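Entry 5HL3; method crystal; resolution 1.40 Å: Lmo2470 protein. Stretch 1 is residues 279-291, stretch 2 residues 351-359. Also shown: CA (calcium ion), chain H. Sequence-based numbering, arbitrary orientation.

Stretch 1 (279-291) TCTIDLPIYFQME
Stretch 2 351-359: VCSYDWNVT

Two segments of one chain, at least 62 residues apart wherever they touch, pack through side chains alone. Stretch 2 is a strand throughout, 351-359, with phi/psi from about -100/120 to -161/161 in its interior. After Thr279 in a loop (-87/-178), stretch 1 enters a strand at Cys280, with phi/psi of -137/125 at Cys280, -114/141 at Thr281 and -127/154 at Ile282, reaches Leu284 (-154/76) at the N-cap position, and turns into a helix from Pro285 onward, with phi/psi near -60/-40. The strands run roughly antiparallel, at 146°, with axes 10.4 Å apart at closest approach. That spacing is too wide for backbone pairing, so this is face-to-face packing. The register sets CA of Cys280 8.6 Å from CA of Val358, CA of Ile282 9.5 Å from CA of Trp356, and CA of Leu284 8.7 Å from CA of Tyr354. Alternation supplies the rule: Cys280, Ile282 and Leu284 point toward the strand, whose Cys352, Tyr354, Trp356 and Val358 point back, while Thr281 and Ser353 point away. The contact buries 396 Å² in all.

The lone hydrogen bond across the contact runs from Trp356 NE1 to Cys280 SG, 3.5 Å with an N-H...S angle of 150°. The sulfur lies near the indole plane, at the edge, where the N-H can reach it. Cys280 is t; Trp356 is p, with chi2 at 104°.

Aliphatic groups cover both aromatic rings. Ile282 (p, t) lays CG2 over the six-membered ring of Trp356, 3.7 Å from its centroid and 18° off the normal. Leu284 (t, p) sets CD1 3.8 Å from the centroid of the Tyr354 ring, only 10° off the normal; Tyr354 is m, with chi2 at 83°. Thus each ring receives a methyl over one face, while Trp356 also has a sulfur at its edge.

Apolar contacts extend the packing. Cys280 SG lies 4.1 Å from Val358 CG2, with Val358 t. On the helix, Ile286 (t, t) packs CG2 3.8 Å from Tyr354 CZ, and the same CG2 comes to 3.5 Å from Tyr354 OH, a hydroxyl hydrogen-bonded elsewhere in the structure. Selenomethionine Met290 (m, t, p) places CE 3.9 Å from Cys352 SG, with Cys352 m. The four-residue spacing repeats a helical face, and Met290 N donates to Ile286 O at 2.9 Å.

Two of the alternate residues of stretch 2, Ser353 and Asp355, bind a calcium ion. Ser353 OG (t) binds the calcium CA at 2.4 Å and Asp355 OD1 (m) binds the same CA at 2.3 Å; four waters and one atom from elsewhere in the structure complete the listed ligands.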

# COMPACT_ATOMS: atom_id res chain seq x y z
N THR A 279 -35.69 -10.00 24.74
CA THR A 279 -34.35 -9.44 24.63
C THR A 279 -33.82 -9.85 23.23
O THR A 279 -34.52 -10.51 22.46
CB THR A 279 -33.41 -9.94 25.74
OG1 THR A 279 -33.33 -11.37 25.68
CG2 THR A 279 -33.90 -9.52 27.08
N CYS A 280 -32.59 -9.47 22.92
CA CYS A 280 -32.01 -9.79 21.63
C CYS A 280 -30.57 -10.24 21.84
O CYS A 280 -29.77 -9.53 22.44
CB CYS A 280 -32.08 -8.56 20.74
SG CYS A 280 -31.52 -8.86 19.06
N THR A 281 -30.26 -11.44 21.34
CA THR A 281 -28.94 -12.04 21.52
C THR A 281 -28.24 -12.15 20.18
O THR A 281 -28.86 -12.47 19.18
CB THR A 281 -29.09 -13.40 22.22
OG1 THR A 281 -29.67 -13.19 23.51
CG2 THR A 281 -27.77 -14.11 22.35
N ILE A 282 -26.94 -11.90 20.18
CA ILE A 282 -26.11 -11.95 18.99
C ILE A 282 -24.88 -12.84 19.20
O ILE A 282 -24.39 -13.00 20.33
CB ILE A 282 -25.58 -10.54 18.55
CG1 ILE A 282 -24.77 -9.85 19.68
CG2 ILE A 282 -26.74 -9.66 18.11
CD1 ILE A 282 -23.97 -8.64 19.25
N ASP A 283 -24.39 -13.36 18.08
CA ASP A 283 -23.07 -13.97 18.00
C ASP A 283 -22.09 -12.85 17.61
O ASP A 283 -22.43 -11.94 16.85
CB ASP A 283 -23.03 -15.06 16.92
CG ASP A 283 -23.87 -16.24 17.23
OD1 ASP A 283 -24.15 -16.54 18.40
OD2 ASP A 283 -24.27 -16.92 16.25
N LEU A 284 -20.89 -12.90 18.16
CA LEU A 284 -19.85 -11.92 17.77
C LEU A 284 -18.49 -12.53 18.00
O LEU A 284 -17.81 -12.20 18.97
CB LEU A 284 -20.03 -10.59 18.50
CG LEU A 284 -19.21 -9.40 17.99
CD1 LEU A 284 -19.38 -9.20 16.50
CD2 LEU A 284 -19.58 -8.15 18.77
N PRO A 285 -18.08 -13.44 17.09
CA PRO A 285 -16.87 -14.20 17.35
C PRO A 285 -15.64 -13.35 17.60
O PRO A 285 -14.83 -13.68 18.47
CB PRO A 285 -16.75 -15.11 16.12
CG PRO A 285 -18.19 -15.31 15.69
CD PRO A 285 -18.81 -13.94 15.90
N ILE A 286 -15.50 -12.25 16.87
CA ILE A 286 -14.35 -11.37 17.03
C ILE A 286 -14.20 -10.83 18.44
O ILE A 286 -13.06 -10.71 18.95
CB ILE A 286 -14.35 -10.24 15.97
CG1 ILE A 286 -13.07 -9.40 16.07
CG2 ILE A 286 -15.61 -9.35 16.08
CD1 ILE A 286 -12.88 -8.41 14.93
N TYR A 287 -15.30 -10.52 19.12
CA TYR A 287 -15.21 -10.04 20.49
C TYR A 287 -14.52 -11.08 21.35
O TYR A 287 -13.59 -10.76 22.13
CB TYR A 287 -16.60 -9.66 21.10
CG TYR A 287 -16.50 -9.51 22.60
CD1 TYR A 287 -15.89 -8.37 23.17
CD2 TYR A 287 -16.84 -10.55 23.45
CE1 TYR A 287 -15.70 -8.26 24.53
CE2 TYR A 287 -16.62 -10.46 24.83
CZ TYR A 287 -16.07 -9.31 25.35
OH TYR A 287 -15.87 -9.23 26.73
N PHE A 288 -15.01 -12.32 21.28
CA PHE A 288 -14.46 -13.39 22.11
C PHE A 288 -13.00 -13.71 21.80
O PHE A 288 -12.22 -13.98 22.71
CB PHE A 288 -15.38 -14.61 22.08
CG PHE A 288 -16.72 -14.31 22.67
CD1 PHE A 288 -16.89 -14.23 24.04
CD2 PHE A 288 -17.79 -13.98 21.85
CE1 PHE A 288 -18.13 -13.90 24.59
CE2 PHE A 288 -19.00 -13.59 22.38
CZ PHE A 288 -19.16 -13.56 23.75
N GLN A 289 -12.62 -13.63 20.53
CA GLN A 289 -11.23 -13.82 20.13
C GLN A 289 -10.34 -12.71 20.70
O GLN A 289 -9.24 -13.00 21.24
CB GLN A 289 -11.11 -13.85 18.62
CG GLN A 289 -11.69 -15.09 17.98
CD GLN A 289 -11.70 -14.97 16.46
OE1 GLN A 289 -12.31 -14.05 15.90
NE2 GLN A 289 -11.02 -15.89 15.80
N MSE A 290 -10.78 -11.46 20.56
CA MSE A 290 -10.00 -10.33 21.07
C MSE A 290 -9.89 -10.39 22.58
O MSE A 290 -8.84 -10.10 23.16
CB MSE A 290 -10.59 -8.99 20.58
CG MSE A 290 -10.33 -8.85 19.08
SE MSE A 290 -11.01 -7.21 18.27
CE MSE A 290 -9.98 -5.86 19.27
N GLU A 291 -10.99 -10.75 23.25
CA GLU A 291 -10.98 -10.81 24.71
C GLU A 291 -10.04 -11.88 25.20
O GLU A 291 -9.17 -11.61 26.07
CB GLU A 291 -12.42 -11.06 25.24
CG GLU A 291 -12.60 -10.84 26.73
CD GLU A 291 -11.97 -11.90 27.62
OE1 GLU A 291 -11.90 -13.09 27.25
OE2 GLU A 291 -11.57 -11.55 28.74
N VAL A 351 -12.59 2.09 18.37
CA VAL A 351 -13.75 1.33 18.85
C VAL A 351 -14.02 0.18 17.89
O VAL A 351 -13.71 0.27 16.71
CB VAL A 351 -15.02 2.21 19.01
CG1 VAL A 351 -15.51 2.72 17.67
CG2 VAL A 351 -16.13 1.48 19.74
N CYS A 352 -14.59 -0.90 18.42
CA CYS A 352 -15.13 -2.00 17.63
C CYS A 352 -16.65 -1.92 17.74
O CYS A 352 -17.18 -1.99 18.85
CB CYS A 352 -14.59 -3.35 18.11
SG CYS A 352 -12.82 -3.59 17.78
N SER A 353 -17.35 -1.73 16.62
CA SER A 353 -18.79 -1.44 16.65
C SER A 353 -19.54 -2.21 15.59
O SER A 353 -19.15 -2.22 14.43
CB SER A 353 -18.99 0.06 16.40
OG SER A 353 -20.37 0.40 16.26
N TYR A 354 -20.61 -2.89 16.01
CA TYR A 354 -21.39 -3.79 15.16
C TYR A 354 -22.85 -3.41 15.20
O TYR A 354 -23.43 -3.34 16.27
CB TYR A 354 -21.15 -5.25 15.58
CG TYR A 354 -19.72 -5.64 15.29
CD1 TYR A 354 -18.70 -5.34 16.19
CD2 TYR A 354 -19.39 -6.17 14.06
CE1 TYR A 354 -17.38 -5.61 15.86
CE2 TYR A 354 -18.07 -6.48 13.74
CZ TYR A 354 -17.08 -6.16 14.63
OH TYR A 354 -15.74 -6.39 14.30
N ASP A 355 -23.45 -3.29 14.02
CA ASP A 355 -24.82 -2.83 13.87
C ASP A 355 -25.71 -3.93 13.32
O ASP A 355 -25.25 -4.75 12.53
CB ASP A 355 -24.86 -1.71 12.84
CG ASP A 355 -24.01 -0.54 13.19
OD1 ASP A 355 -23.50 -0.42 14.32
OD2 ASP A 355 -23.86 0.29 12.28
N TRP A 356 -27.01 -3.87 13.63
CA TRP A 356 -27.98 -4.77 12.98
C TRP A 356 -29.36 -4.19 13.15
O TRP A 356 -29.60 -3.35 14.01
CB TRP A 356 -27.89 -6.22 13.50
CG TRP A 356 -28.42 -6.48 14.89
CD1 TRP A 356 -29.60 -7.09 15.20
CD2 TRP A 356 -27.77 -6.21 16.15
NE1 TRP A 356 -29.74 -7.19 16.56
CE2 TRP A 356 -28.64 -6.65 17.16
CE3 TRP A 356 -26.57 -5.61 16.51
CZ2 TRP A 356 -28.34 -6.53 18.50
CZ3 TRP A 356 -26.27 -5.50 17.87
CH2 TRP A 356 -27.17 -5.94 18.84
N ASN A 357 -30.26 -4.66 12.31
CA ASN A 357 -31.66 -4.22 12.33
C ASN A 357 -32.55 -5.24 13.00
O ASN A 357 -32.42 -6.44 12.80
CB ASN A 357 -32.17 -3.97 10.89
CG ASN A 357 -31.51 -2.79 10.23
OD1 ASN A 357 -31.00 -1.89 10.91
ND2 ASN A 357 -31.48 -2.78 8.90
N VAL A 358 -33.47 -4.74 13.82
CA VAL A 358 -34.39 -5.58 14.56
C VAL A 358 -35.82 -5.12 14.28
O VAL A 358 -36.13 -3.92 14.35
CB VAL A 358 -34.15 -5.50 16.09
CG1 VAL A 358 -35.13 -6.36 16.87
CG2 VAL A 358 -32.72 -5.91 16.41
N THR A 359 -36.68 -6.09 13.94
CA THR A 359 -38.11 -5.88 13.82
C THR A 359 -38.72 -6.44 15.11
O THR A 359 -38.54 -7.60 15.45
CB THR A 359 -38.70 -6.61 12.59
OG1 THR A 359 -38.04 -6.18 11.39
CG2 THR A 359 -40.24 -6.36 12.48
CA CA H . -22.07 1.34 14.87
O HOH W 1 -20.44 0.25 13.35
O HOH W 2 -22.34 2.54 12.80
O HOH W 3 -20.87 3.22 15.47
O HOH W 4 -23.99 2.81 15.16